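PDB 7AM1: protein SSD1 from Saccharomyces cerevisiae S288C, which binds mRNA, including its 5' and 3' untranslated regions, as a non-enzymatic pseudonuclease of the RNase II family, and is implicated in control of G1. Local coordinates for residues A[24-32]-A[60-71]; A[50-61]-A[202-210]. All coordinates share one frame; numbering follows the deposited sequence.

Contact 1: residues A[24-32]-A[60-71]; sequences RLVAGILRV and RNRALEGDLVAV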
ATOM      1  N   ARG A  24      19.701  -4.876 -28.297  1.00 97.91           N
ATOM      2  CA  ARG A  24      18.996  -3.877 -29.094  1.00 94.61           C
ATOM      3  C   ARG A  24      17.732  -3.404 -28.386  1.00 88.79           C
ATOM      4  O   ARG A  24      17.366  -2.226 -28.479  1.00 88.90           O
ATOM      5  CB  ARG A  24      18.662  -4.453 -30.470  1.00 95.97           C
ATOM      6  N   LEU A  25      17.053  -4.305 -27.680  1.00 82.26           N
ATOM      7  CA  LEU A  25      15.870  -3.979 -26.900  1.00 75.83           C
ATOM      8  C   LEU A  25      16.079  -4.416 -25.454  1.00 75.37           C
ATOM      9  O   LEU A  25      16.878  -5.311 -25.162  1.00 76.94           O
ATOM     10  CB  LEU A  25      14.615  -4.663 -27.461  1.00 71.50           C
ATOM     11  CG  LEU A  25      14.175  -4.312 -28.883  1.00 69.83           C
ATOM     12  CD1 LEU A  25      13.046  -5.236 -29.318  1.00 68.62           C
ATOM     13  CD2 LEU A  25      13.735  -2.857 -28.965  1.00 67.59           C
ATOM     14  N   VAL A  26      15.340  -3.778 -24.549  1.00 73.67           N
ATOM     15  CA  VAL A  26      15.305  -4.167 -23.144  1.00 73.34           C
ATOM     16  C   VAL A  26      13.849  -4.249 -22.716  1.00 70.74           C
ATOM     17  O   VAL A  26      13.012  -3.460 -23.170  1.00 70.57           O
ATOM     18  CB  VAL A  26      16.085  -3.183 -22.243  1.00 74.44           C
ATOM     19  CG1 VAL A  26      17.574  -3.251 -22.544  1.00 77.89           C
ATOM     20  CG2 VAL A  26      15.573  -1.771 -22.419  1.00 73.41           C
ATOM     21  N   ALA A  27      13.547  -5.209 -21.847  1.00 69.59           N
ATOM     22  CA  ALA A  27      12.198  -5.433 -21.356  1.00 66.83           C
ATOM     23  C   ALA A  27      12.039  -4.860 -19.952  1.00 65.10           C
ATOM     24  O   ALA A  27      13.010  -4.697 -19.208  1.00 67.59           O
ATOM     25  CB  ALA A  27      11.865  -6.927 -21.353  1.00 67.05           C
ATOM     26  N   GLY A  28      10.796  -4.562 -19.597  1.00 61.01           N
ATOM     27  CA  GLY A  28      10.514  -3.970 -18.303  1.00 59.00           C
ATOM     28  C   GLY A  28       9.031  -3.721 -18.146  1.00 57.19           C
ATOM     29  O   GLY A  28       8.240  -3.898 -19.081  1.00 58.03           O
ATOM     30  N   ILE A  29       8.668  -3.299 -16.940  1.00 54.07           N
ATOM     31  CA  ILE A  29       7.280  -3.072 -16.558  1.00 51.90           C
ATOM     32  C   ILE A  29       6.979  -1.587 -16.703  1.00 51.35           C
ATOM     33  O   ILE A  29       7.723  -0.740 -16.194  1.00 52.44           O
ATOM     34  CB  ILE A  29       7.018  -3.558 -15.123  1.00 51.82           C
ATOM     35  CG1 ILE A  29       7.232  -5.074 -15.027  1.00 54.90           C
ATOM     36  CG2 ILE A  29       5.612  -3.201 -14.689  1.00 49.37           C
ATOM     37  CD1 ILE A  29       6.193  -5.900 -15.766  1.00 56.07           C
ATOM     38  N   LEU A  30       5.900  -1.269 -17.412  1.00 50.08           N
ATOM     39  CA  LEU A  30       5.509   0.116 -17.633  1.00 50.50           C
ATOM     40  C   LEU A  30       4.740   0.651 -16.430  1.00 50.57           C
ATOM     41  O   LEU A  30       3.836  -0.015 -15.914  1.00 50.36           O
ATOM     42  CB  LEU A  30       4.648   0.220 -18.893  1.00 50.69           C
ATOM     43  CG  LEU A  30       4.231   1.627 -19.334  1.00 52.09           C
ATOM     44  CD1 LEU A  30       5.157   2.152 -20.419  1.00 54.10           C
ATOM     45  CD2 LEU A  30       2.787   1.628 -19.811  1.00 52.07           C
ATOM     46  N   ARG A  31       5.082   1.863 -15.996  1.00 51.66           N
ATOM     47  CA  ARG A  31       4.360   2.544 -14.926  1.00 53.85           C
ATOM     48  C   ARG A  31       4.126   3.987 -15.344  1.00 51.65           C
ATOM     49  O   ARG A  31       5.084   4.715 -15.627  1.00 51.52           O
ATOM     50  CB  ARG A  31       5.148   2.483 -13.613  1.00 60.57           C
ATOM     51  CG  ARG A  31       5.471   1.069 -13.132  1.00 68.23           C
ATOM     52  CD  ARG A  31       4.268   0.391 -12.487  1.00 74.15           C
ATOM     53  NE  ARG A  31       4.603  -0.920 -11.931  1.00 79.84           N
ATOM     54  CZ  ARG A  31       3.721  -1.894 -11.710  1.00 82.97           C
ATOM     55  NH1 ARG A  31       2.438  -1.715 -11.998  1.00 83.56           N
ATOM     56  NH2 ARG A  31       4.124  -3.050 -11.200  1.00 84.31           N
ATOM     57  N   VAL A  32       2.868   4.398 -15.393  1.00 50.88           N
ATOM     58  CA  VAL A  32       2.530   5.756 -15.805  1.00 54.67           C
ATOM     59  C   VAL A  32       2.594   6.670 -14.591  1.00 56.27           C
ATOM     60  O   VAL A  32       2.226   6.277 -13.477  1.00 52.94           O
ATOM     61  CB  VAL A  32       1.150   5.804 -16.491  1.00 57.64           C
ATOM     62  CG1 VAL A  32       0.823   4.457 -17.158  1.00 58.51           C
ATOM     63  CG2 VAL A  32       0.067   6.215 -15.521  1.00 58.99           C
ATOM     64  N   ARG A  60       4.836   5.782 -25.745  1.00 49.84           N
ATOM     65  CA  ARG A  60       4.219   4.737 -24.934  1.00 49.96           C
ATOM     66  C   ARG A  60       3.520   3.704 -25.803  1.00 47.39           C
ATOM     67  O   ARG A  60       3.340   2.557 -25.381  1.00 45.89           O
ATOM     68  CB  ARG A  60       3.216   5.345 -23.955  1.00 52.53           C
ATOM     69  CG  ARG A  60       2.769   4.373 -22.872  1.00 55.15           C
ATOM     70  CD  ARG A  60       1.707   4.988 -21.990  1.00 56.18           C
ATOM     71  NE  ARG A  60       2.139   6.279 -21.476  1.00 58.57           N
ATOM     72  CZ  ARG A  60       1.408   7.045 -20.679  1.00 60.31           C
ATOM     73  NH1 ARG A  60       0.202   6.646 -20.300  1.00 60.10           N
ATOM     74  NH2 ARG A  60       1.885   8.211 -20.267  1.00 61.89           N
ATOM     75  N   ASN A  61       3.107   4.107 -27.001  1.00 47.32           N
ATOM     76  CA  ASN A  61       2.583   3.211 -28.026  1.00 48.24           C
ATOM     77  C   ASN A  61       1.495   2.284 -27.488  1.00 46.78           C
ATOM     78  O   ASN A  61       1.521   1.068 -27.685  1.00 47.16           O
ATOM     79  CB  ASN A  61       3.710   2.401 -28.667  1.00 50.65           C
ATOM     80  CG  ASN A  61       3.325   1.858 -30.022  1.00 51.93           C
ATOM     81  OD1 ASN A  61       2.257   2.179 -30.547  1.00 52.89           O
ATOM     82  ND2 ASN A  61       4.196   1.050 -30.607  1.00 51.88           N
ATOM     83  N   ARG A  62       0.509   2.878 -26.823  1.00 47.54           N
ATOM     84  CA  ARG A  62      -0.732   2.204 -26.451  1.00 46.81           C
ATOM     85  C   ARG A  62      -0.546   1.167 -25.352  1.00 47.41           C
ATOM     86  O   ARG A  62      -1.491   0.433 -25.040  1.00 47.09           O
ATOM     87  CB  ARG A  62      -1.377   1.552 -27.683  1.00 46.59           C
ATOM     88  CG  ARG A  62      -1.597   2.544 -28.829  1.00 47.40           C
ATOM     89  CD  ARG A  62      -1.797   1.863 -30.178  1.00 50.31           C
ATOM     90  NE  ARG A  62      -0.566   1.237 -30.656  1.00 51.46           N
ATOM     91  CZ  ARG A  62      -0.484   0.006 -31.156  1.00 53.41           C
ATOM     92  NH1 ARG A  62      -1.569  -0.750 -31.278  1.00 52.81           N
ATOM     93  NH2 ARG A  62       0.691  -0.463 -31.556  1.00 55.53           N
ATOM     94  N   ALA A  63       0.632   1.094 -24.739  1.00 48.00           N
ATOM     95  CA  ALA A  63       0.825   0.191 -23.613  1.00 48.53           C
ATOM     96  C   ALA A  63       0.025   0.679 -22.411  1.00 48.96           C
ATOM     97  O   ALA A  63      -0.266   1.870 -22.272  1.00 48.68           O
ATOM     98  CB  ALA A  63       2.307   0.083 -23.254  1.00 47.77           C
ATOM     99  N   LEU A  64      -0.350  -0.258 -21.545  1.00 49.66           N
ATOM    100  CA  LEU A  64      -1.123   0.060 -20.355  1.00 47.59           C
ATOM    101  C   LEU A  64      -0.284  -0.145 -19.100  1.00 46.89           C
ATOM    102  O   LEU A  64       0.719  -0.866 -19.099  1.00 47.18           O
ATOM    103  CB  LEU A  64      -2.389  -0.802 -20.271  1.00 48.06           C
ATOM    104  CG  LEU A  64      -3.406  -0.682 -21.406  1.00 51.80           C
ATOM    105  CD1 LEU A  64      -4.504  -1.726 -21.233  1.00 53.35           C
ATOM    106  CD2 LEU A  64      -3.998   0.714 -21.486  1.00 52.07           C
ATOM    107  N   GLU A  65      -0.716   0.513 -18.026  1.00 46.18           N
ATOM    108  CA  GLU A  65      -0.125   0.320 -16.708  1.00 47.28           C
ATOM    109  C   GLU A  65       0.030  -1.164 -16.403  1.00 46.47           C
ATOM    110  O   GLU A  65      -0.899  -1.952 -16.599  1.00 46.29           O
ATOM    111  CB  GLU A  65      -1.002   0.994 -15.649  1.00 49.13           C
ATOM    112  CG  GLU A  65      -0.584   0.716 -14.209  1.00 51.33           C
ATOM    113  CD  GLU A  65       0.620   1.529 -13.781  1.00 54.27           C
ATOM    114  OE1 GLU A  65       1.212   1.207 -12.728  1.00 55.19           O
ATOM    115  OE2 GLU A  65       0.985   2.478 -14.508  1.00 55.36           O
ATOM    116  N   GLY A  66       1.223  -1.543 -15.945  1.00 46.65           N
ATOM    117  CA  GLY A  66       1.506  -2.907 -15.555  1.00 47.76           C
ATOM    118  C   GLY A  66       1.962  -3.813 -16.676  1.00 49.64           C
ATOM    119  O   GLY A  66       2.426  -4.928 -16.402  1.00 51.26           O
ATOM    120  N   ASP A  67       1.835  -3.375 -17.928  1.00 49.30           N
ATOM    121  CA  ASP A  67       2.301  -4.170 -19.052  1.00 49.32           C
ATOM    122  C   ASP A  67       3.791  -4.458 -18.931  1.00 48.83           C
ATOM    123  O   ASP A  67       4.574  -3.606 -18.503  1.00 49.27           O
ATOM    124  CB  ASP A  67       2.044  -3.441 -20.377  1.00 48.99           C
ATOM    125  CG  ASP A  67       0.600  -3.523 -20.838  1.00 49.45           C
ATOM    126  OD1 ASP A  67      -0.218  -4.187 -20.169  1.00 49.09           O
ATOM    127  OD2 ASP A  67       0.287  -2.920 -21.889  1.00 49.89           O
ATOM    128  N   LEU A  68       4.176  -5.671 -19.315  1.00 47.53           N
ATOM    129  CA  LEU A  68       5.558  -5.959 -19.673  1.00 49.85           C
ATOM    130  C   LEU A  68       5.771  -5.523 -21.118  1.00 50.03           C
ATOM    131  O   LEU A  68       5.073  -6.003 -22.018  1.00 49.97           O
ATOM    132  CB  LEU A  68       5.859  -7.445 -19.506  1.00 52.77           C
ATOM    133  CG  LEU A  68       7.288  -7.878 -19.842  1.00 56.63           C
ATOM    134  CD1 LEU A  68       8.272  -7.306 -18.836  1.00 58.22           C
ATOM    135  CD2 LEU A  68       7.383  -9.394 -19.896  1.00 57.36           C
ATOM    136  N   VAL A  69       6.706  -4.601 -21.339  1.00 51.87           N
ATOM    137  CA  VAL A  69       6.924  -4.021 -22.656  1.00 54.95           C
ATOM    138  C   VAL A  69       8.376  -4.206 -23.070  1.00 56.68           C
ATOM    139  O   VAL A  69       9.278  -4.321 -22.233  1.00 58.32           O
ATOM    140  CB  VAL A  69       6.547  -2.521 -22.690  1.00 55.97           C
ATOM    141  CG1 VAL A  69       5.052  -2.347 -22.504  1.00 55.79           C
ATOM    142  CG2 VAL A  69       7.314  -1.751 -21.615  1.00 56.14           C
ATOM    143  N   ALA A  70       8.588  -4.258 -24.381  1.00 55.60           N
ATOM    144  CA  ALA A  70       9.908  -4.147 -24.982  1.00 57.19           C
ATOM    145  C   ALA A  70      10.120  -2.703 -25.416  1.00 59.43           C
ATOM    146  O   ALA A  70       9.288  -2.144 -26.139  1.00 59.49           O
ATOM    147  CB  ALA A  70      10.041  -5.090 -26.178  1.00 57.87           C
ATOM    148  N   VAL A  71      11.207  -2.089 -24.952  1.00 63.01           N
ATOM    149  CA  VAL A  71      11.492  -0.691 -25.255  1.00 65.79           C
ATOM    150  C   VAL A  71      12.818  -0.610 -26.001  1.00 67.72           C
ATOM    151  O   VAL A  71      13.762  -1.349 -25.697  1.00 70.01           O
ATOM    152  CB  VAL A  71      11.506   0.203 -23.993  1.00 67.22           C
ATOM    153  CG1 VAL A  71      10.681  -0.427 -22.879  1.00 65.31           C
ATOM    154  CG2 VAL A  71      12.924   0.501 -23.535  1.00 70.52           C
TER

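Contact 2: residues A[50-61]-A[202-210]; sequences ADIYICGSKDRN and KPLYAGHVV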
ATOM      1  N   ALA A  50      18.965   2.097 -14.297  1.00109.27           N
ATOM      2  CA  ALA A  50      17.869   2.980 -13.916  1.00101.40           C
ATOM      3  C   ALA A  50      16.590   2.540 -14.622  1.00 93.30           C
ATOM      4  O   ALA A  50      16.534   1.475 -15.244  1.00 95.28           O
ATOM      5  CB  ALA A  50      18.209   4.439 -14.246  1.00102.66           C
ATOM      6  N   ASP A  51      15.549   3.361 -14.492  1.00 81.82           N
ATOM      7  CA  ASP A  51      14.311   3.191 -15.235  1.00 74.72           C
ATOM      8  C   ASP A  51      14.403   3.968 -16.544  1.00 68.33           C
ATOM      9  O   ASP A  51      15.152   4.942 -16.657  1.00 66.82           O
ATOM     10  CB  ASP A  51      13.109   3.690 -14.432  1.00 75.34           C
ATOM     11  CG  ASP A  51      12.770   2.791 -13.263  1.00 77.35           C
ATOM     12  OD1 ASP A  51      13.350   1.691 -13.167  1.00 78.83           O
ATOM     13  OD2 ASP A  51      11.922   3.192 -12.438  1.00 77.10           O
ATOM     14  N   ILE A  52      13.635   3.527 -17.533  1.00 66.60           N
ATOM     15  CA  ILE A  52      13.639   4.134 -18.860  1.00 64.38           C
ATOM     16  C   ILE A  52      12.474   5.108 -18.958  1.00 61.68           C
ATOM     17  O   ILE A  52      11.317   4.737 -18.730  1.00 57.61           O
ATOM     18  CB  ILE A  52      13.573   3.071 -19.968  1.00 63.63           C
ATOM     19  CG1 ILE A  52      14.811   2.174 -19.900  1.00 64.35           C
ATOM     20  CG2 ILE A  52      13.471   3.744 -21.327  1.00 64.13           C
ATOM     21  CD1 ILE A  52      14.584   0.765 -20.388  1.00 63.80           C
ATOM     22  N   TYR A  53      12.783   6.356 -19.297  1.00 65.64           N
ATOM     23  CA  TYR A  53      11.773   7.395 -19.433  1.00 66.26           C
ATOM     24  C   TYR A  53      11.036   7.241 -20.759  1.00 64.18           C
ATOM     25  O   TYR A  53      11.660   7.043 -21.808  1.00 66.82           O
ATOM     26  CB  TYR A  53      12.437   8.769 -19.333  1.00 69.64           C
ATOM     27  CG  TYR A  53      11.502   9.942 -19.490  1.00 70.21           C
ATOM     28  CD1 TYR A  53      10.409  10.099 -18.650  1.00 69.35           C
ATOM     29  CD2 TYR A  53      11.728  10.912 -20.459  1.00 72.23           C
ATOM     30  CE1 TYR A  53       9.558  11.178 -18.781  1.00 69.59           C
ATOM     31  CE2 TYR A  53      10.882  11.994 -20.596  1.00 72.40           C
ATOM     32  CZ  TYR A  53       9.799  12.122 -19.755  1.00 71.21           C
ATOM     33  OH  TYR A  53       8.949  13.197 -19.882  1.00 71.48           O
ATOM     34  N   ILE A  54       9.708   7.317 -20.707  1.00 57.33           N
ATOM     35  CA  ILE A  54       8.853   7.211 -21.886  1.00 55.61           C
ATOM     36  C   ILE A  54       8.093   8.525 -22.011  1.00 58.16           C
ATOM     37  O   ILE A  54       7.180   8.801 -21.220  1.00 55.30           O
ATOM     38  CB  ILE A  54       7.883   6.023 -21.799  1.00 51.41           C
ATOM     39  CG1 ILE A  54       8.619   4.737 -21.407  1.00 50.25           C
ATOM     40  CG2 ILE A  54       7.148   5.839 -23.128  1.00 50.85           C
ATOM     41  CD1 ILE A  54       9.644   4.266 -22.423  1.00 51.21           C
ATOM     42  N   CYS A  55       8.447   9.324 -23.013  1.00 65.83           N
ATOM     43  CA  CYS A  55       7.935  10.681 -23.152  1.00 68.70           C
ATOM     44  C   CYS A  55       6.736  10.694 -24.093  1.00 64.64           C
ATOM     45  O   CYS A  55       6.862  10.343 -25.270  1.00 64.34           O
ATOM     46  CB  CYS A  55       9.031  11.610 -23.677  1.00 75.64           C
ATOM     47  SG  CYS A  55       8.544  13.341 -23.779  1.00 78.86           S
ATOM     48  N   GLY A  56       5.585  11.116 -23.576  1.00 59.00           N
ATOM     49  CA  GLY A  56       4.415  11.339 -24.398  1.00 56.68           C
ATOM     50  C   GLY A  56       3.675  10.060 -24.746  1.00 55.56           C
ATOM     51  O   GLY A  56       4.113   8.943 -24.471  1.00 54.54           O
ATOM     52  N   SER A  57       2.530  10.242 -25.408  1.00 58.43           N
ATOM     53  CA  SER A  57       1.683   9.106 -25.749  1.00 59.83           C
ATOM     54  C   SER A  57       2.284   8.282 -26.877  1.00 56.88           C
ATOM     55  O   SER A  57       2.204   7.048 -26.858  1.00 55.66           O
ATOM     56  CB  SER A  57       0.289   9.586 -26.150  1.00 64.94           C
ATOM     57  OG  SER A  57      -0.360  10.238 -25.077  1.00 67.50           O
ATOM     58  N   LYS A  58       2.887   8.942 -27.870  1.00 54.37           N
ATOM     59  CA  LYS A  58       3.393   8.222 -29.034  1.00 53.23           C
ATOM     60  C   LYS A  58       4.401   7.158 -28.624  1.00 52.04           C
ATOM     61  O   LYS A  58       4.296   5.997 -29.036  1.00 51.68           O
ATOM     62  CB  LYS A  58       4.031   9.196 -30.028  1.00 54.50           C
ATOM     63  CG  LYS A  58       4.660   8.514 -31.248  1.00 57.21           C
ATOM     64  CD  LYS A  58       5.325   9.515 -32.189  1.00 60.14           C
ATOM     65  N   ASP A  59       5.390   7.536 -27.811  1.00 53.12           N
ATOM     66  CA  ASP A  59       6.435   6.597 -27.419  1.00 53.79           C
ATOM     67  C   ASP A  59       5.922   5.518 -26.476  1.00 51.74           C
ATOM     68  O   ASP A  59       6.525   4.440 -26.406  1.00 52.11           O
ATOM     69  CB  ASP A  59       7.600   7.356 -26.782  1.00 56.00           C
ATOM     70  CG  ASP A  59       8.379   8.180 -27.798  1.00 60.10           C
ATOM     71  OD1 ASP A  59       8.159   7.991 -29.012  1.00 61.70           O
ATOM     72  OD2 ASP A  59       9.204   9.023 -27.387  1.00 61.68           O
ATOM     73  N   ARG A  60       4.836   5.782 -25.745  1.00 49.84           N
ATOM     74  CA  ARG A  60       4.219   4.737 -24.934  1.00 49.96           C
ATOM     75  C   ARG A  60       3.520   3.704 -25.803  1.00 47.39           C
ATOM     76  O   ARG A  60       3.340   2.557 -25.381  1.00 45.89           O
ATOM     77  CB  ARG A  60       3.216   5.345 -23.955  1.00 52.53           C
ATOM     78  CG  ARG A  60       2.769   4.373 -22.872  1.00 55.15           C
ATOM     79  CD  ARG A  60       1.707   4.988 -21.990  1.00 56.18           C
ATOM     80  NE  ARG A  60       2.139   6.279 -21.476  1.00 58.57           N
ATOM     81  CZ  ARG A  60       1.408   7.045 -20.679  1.00 60.31           C
ATOM     82  NH1 ARG A  60       0.202   6.646 -20.300  1.00 60.10           N
ATOM     83  NH2 ARG A  60       1.885   8.211 -20.267  1.00 61.89           N
ATOM     84  N   ASN A  61       3.107   4.107 -27.001  1.00 47.32           N
ATOM     85  CA  ASN A  61       2.583   3.211 -28.026  1.00 48.24           C
ATOM     86  C   ASN A  61       1.495   2.284 -27.488  1.00 46.78           C
ATOM     87  O   ASN A  61       1.521   1.068 -27.685  1.00 47.16           O
ATOM     88  CB  ASN A  61       3.710   2.401 -28.667  1.00 50.65           C
ATOM     89  CG  ASN A  61       3.325   1.858 -30.022  1.00 51.93           C
ATOM     90  OD1 ASN A  61       2.257   2.179 -30.547  1.00 52.89           O
ATOM     91  ND2 ASN A  61       4.196   1.050 -30.607  1.00 51.88           N
ATOM     92  N   LYS A 202      16.690  15.904 -16.937  1.00 98.05           N
ATOM     93  CA  LYS A 202      16.995  14.964 -18.013  1.00 99.07           C
ATOM     94  C   LYS A 202      17.405  13.608 -17.435  1.00 98.35           C
ATOM     95  O   LYS A 202      18.294  13.540 -16.587  1.00 93.69           O
ATOM     96  CB  LYS A 202      18.105  15.521 -18.906  1.00100.93           C
ATOM     97  N   PRO A 203      16.767  12.531 -17.887  1.00102.63           N
ATOM     98  CA  PRO A 203      17.072  11.206 -17.339  1.00102.02           C
ATOM     99  C   PRO A 203      18.330  10.608 -17.955  1.00100.88           C
ATOM    100  O   PRO A 203      18.875  11.097 -18.944  1.00105.51           O
ATOM    101  CB  PRO A 203      15.833  10.387 -17.715  1.00104.41           C
ATOM    102  CG  PRO A 203      15.410  10.979 -19.017  1.00105.93           C
ATOM    103  CD  PRO A 203      15.706  12.460 -18.913  1.00105.76           C
ATOM    104  N   LEU A 204      18.784   9.515 -17.337  1.00 92.67           N
ATOM    105  CA  LEU A 204      19.927   8.782 -17.860  1.00 91.43           C
ATOM    106  C   LEU A 204      19.547   7.949 -19.077  1.00 95.05           C
ATOM    107  O   LEU A 204      20.358   7.794 -19.998  1.00 95.45           O
ATOM    108  CB  LEU A 204      20.518   7.879 -16.774  1.00 88.25           C
ATOM    109  N   TYR A 205      18.327   7.415 -19.098  1.00100.88           N
ATOM    110  CA  TYR A 205      17.846   6.585 -20.192  1.00 98.05           C
ATOM    111  C   TYR A 205      16.472   7.063 -20.637  1.00 93.42           C
ATOM    112  O   TYR A 205      15.702   7.620 -19.849  1.00 95.21           O
ATOM    113  CB  TYR A 205      17.777   5.118 -19.766  1.00 97.02           C
ATOM    114  CG  TYR A 205      19.115   4.544 -19.368  1.00 94.80           C
ATOM    115  CD1 TYR A 205      20.032   4.137 -20.329  1.00 94.12           C
ATOM    116  CD2 TYR A 205      19.481   4.444 -18.031  1.00 93.40           C
ATOM    117  CE1 TYR A 205      21.261   3.618 -19.972  1.00 93.65           C
ATOM    118  CE2 TYR A 205      20.711   3.930 -17.662  1.00 92.92           C
ATOM    119  CZ  TYR A 205      21.597   3.519 -18.638  1.00 92.90           C
ATOM    120  OH  TYR A 205      22.823   3.008 -18.274  1.00 92.72           O
ATOM    121  N   ALA A 206      16.175   6.838 -21.913  1.00 84.08           N
ATOM    122  CA  ALA A 206      14.889   7.203 -22.490  1.00 74.99           C
ATOM    123  C   ALA A 206      14.649   6.306 -23.695  1.00 69.50           C
ATOM    124  O   ALA A 206      15.588   5.950 -24.412  1.00 69.10           O
ATOM    125  CB  ALA A 206      14.849   8.681 -22.889  1.00 74.98           C
ATOM    126  N   GLY A 207      13.390   5.950 -23.915  1.00 65.46           N
ATOM    127  CA  GLY A 207      13.077   5.038 -24.991  1.00 64.00           C
ATOM    128  C   GLY A 207      11.638   5.147 -25.443  1.00 60.81           C
ATOM    129  O   GLY A 207      10.920   6.085 -25.088  1.00 58.20           O
ATOM    130  N   HIS A 208      11.235   4.178 -26.263  1.00 61.54           N
ATOM    131  CA  HIS A 208       9.859   4.075 -26.724  1.00 59.31           C
ATOM    132  C   HIS A 208       9.474   2.606 -26.796  1.00 56.46           C
ATOM    133  O   HIS A 208      10.323   1.731 -26.979  1.00 57.57           O
ATOM    134  CB  HIS A 208       9.649   4.762 -28.089  1.00 61.28           C
ATOM    135  CG  HIS A 208      10.354   4.096 -29.230  1.00 66.08           C
ATOM    136  ND1 HIS A 208       9.716   3.770 -30.408  1.00 67.54           N
ATOM    137  CD2 HIS A 208      11.642   3.711 -29.382  1.00 68.77           C
ATOM    138  CE1 HIS A 208      10.579   3.203 -31.232  1.00 69.63           C
ATOM    139  NE2 HIS A 208      11.756   3.154 -30.633  1.00 70.22           N
ATOM    140  N   VAL A 209       8.181   2.350 -26.642  1.00 53.88           N
ATOM    141  CA  VAL A 209       7.658   0.991 -26.565  1.00 52.92           C
ATOM    142  C   VAL A 209       7.490   0.451 -27.981  1.00 53.68           C
ATOM    143  O   VAL A 209       6.821   1.069 -28.816  1.00 53.31           O
ATOM    144  CB  VAL A 209       6.328   0.966 -25.795  1.00 51.32           C
ATOM    145  CG1 VAL A 209       5.672  -0.402 -25.889  1.00 51.19           C
ATOM    146  CG2 VAL A 209       6.554   1.364 -24.333  1.00 50.65           C
ATOM    147  N   VAL A 210       8.114  -0.693 -28.262  1.00 53.84           N
ATOM    148  CA  VAL A 210       8.018  -1.311 -29.582  1.00 55.08           C
ATOM    149  C   VAL A 210       7.165  -2.568 -29.581  1.00 54.42           C
ATOM    150  O   VAL A 210       6.869  -3.096 -30.665  1.00 54.88           O
ATOM    151  CB  VAL A 210       9.413  -1.623 -30.167  1.00 58.41           C
ATOM    152  CG1 VAL A 210      10.226  -0.342 -30.296  1.00 59.39           C
ATOM    153  CG2 VAL A 210      10.152  -2.656 -29.311  1.00 59.72           C
TER
HETATM  154  O   HOH W   1      10.703   8.706 -24.803  1.00 49.75           O

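Contact 1: residues A[24-32]-A[60-71]
Val-26 to Ile-29 run antiparallel to Leu-68 to Val-71, with Val-26/Val-71 and Gly-28/Val-69 as hydrogen-bonded pairs and Ala-27/Ala-70 and Ile-29/Leu-68 as non-hydrogen-bonded ones. This first-to-fourth strand pairing closes the five-stranded sheet on itself, consistent with the OB-fold barrel of a first cold-shock domain, as in RNase II relatives. The ladder runs on into the type II turn Leu-64 to Asp-67: Leu-30 N binds Asp-67 O (2.9 Å) and Gly-66 N binds Leu-30 O. Leu-30, its CG anti to the backbone N (chi1 -176°), sets CD2 against Ala-63 CB at 3.8 Å and CD1 beside Arg-60 CG. Val-26 CG2 meets Val-71 CG2 at 3.7 Å on one face of the sheet; Ile-29 CD1 meets Leu-68 CD1 on the other. Glu-65 bends at chi2 (77°): OE2 accepts Val-32 N almost end-on at 2.8 Å, while OE1, near the guanidinium plane, forms a salt bridge with Arg-31 NH1 (3.3 Å), which comes from above the carboxylate plane. Lacking the carboxylate, an alanine here is likely to leave Val-32 N without its acceptor and the Arg-31 charge without its mate. Ile-29 CG2 covers one face of that guanidinium, 3.5 Å above its plane.

Contact 2: residues A[50-61]-A[202-210]
With chi1 at -159°, Asn-61 CG lies opposite its own N and ND2 reaches Val-209 O at 3.2 Å, the acceptor close to the amide plane; the same ND2 also donates to Ala-8 O. His-208 has CG wedged between its backbone N and carbonyl carbon (chi1 67°), which carries the imidazole away from Asp-59 and leaves the two CB atoms, Asp-59 CB and His-208 CB, touching at 3.6 Å; NE2 then bonds Glu-72. Between these side chains, Val-209 N gives a nearly straight 2.7 Å bond to Asp-59 O, and Val-209 CB rests on Arg-60 O. A water accepts from Cys-55 N and donates to Asp-59 OD2 and, at 2.6 Å, to Gly-207 O, joining the three residues. Toward the start of both segments the strands run parallel: Gly-207 N binds Tyr-53 O at 2.9 Å and Tyr-53 N binds Tyr-205 O, the latter approached from above its carbonyl plane. Ile-52 CG2 lies 3.4 Å from Gly-207 N, against a residue without a side chain. Tyr-53 CB packs on Pro-203 CG, and Ala-50 CB meets the Tyr-205 ring at its edge. This is the third-to-fifth strand pairing of an OB fold: strand 52-55 lies between 39-43 and 206-214, strand 68-73 flanks the latter's other side, and the short, weakly bonded helix 56-60 follows strand 52-55 and meets strand 206-214 through Asp-59 O.

In the fold
Both contacts belong to one five-stranded sheet, whose strand order 1-2-3-5-4 is that of an OB fold. They meet where strands 68-73 and 206-214 run side by side, with a probable hydrogen bond from Val-210 N to Ala-70 O. Arg-60 takes part in both, packing on Leu-30 in contact 1 and against Val-209 in contact 2; Asn-61 acts in contact 2. Each is partly buried, and they share an apolar interior where Ile-52 CD1 packs on Val-26 and Val-71. Contact 1 is a regular antiparallel ladder ending in a turn and a salt bridge to the exposed Arg-31. Contact 2, with no touching residue classed as exposed, combines short parallel pairing with one helix carbonyl, Asp-59 O, an amide and a water.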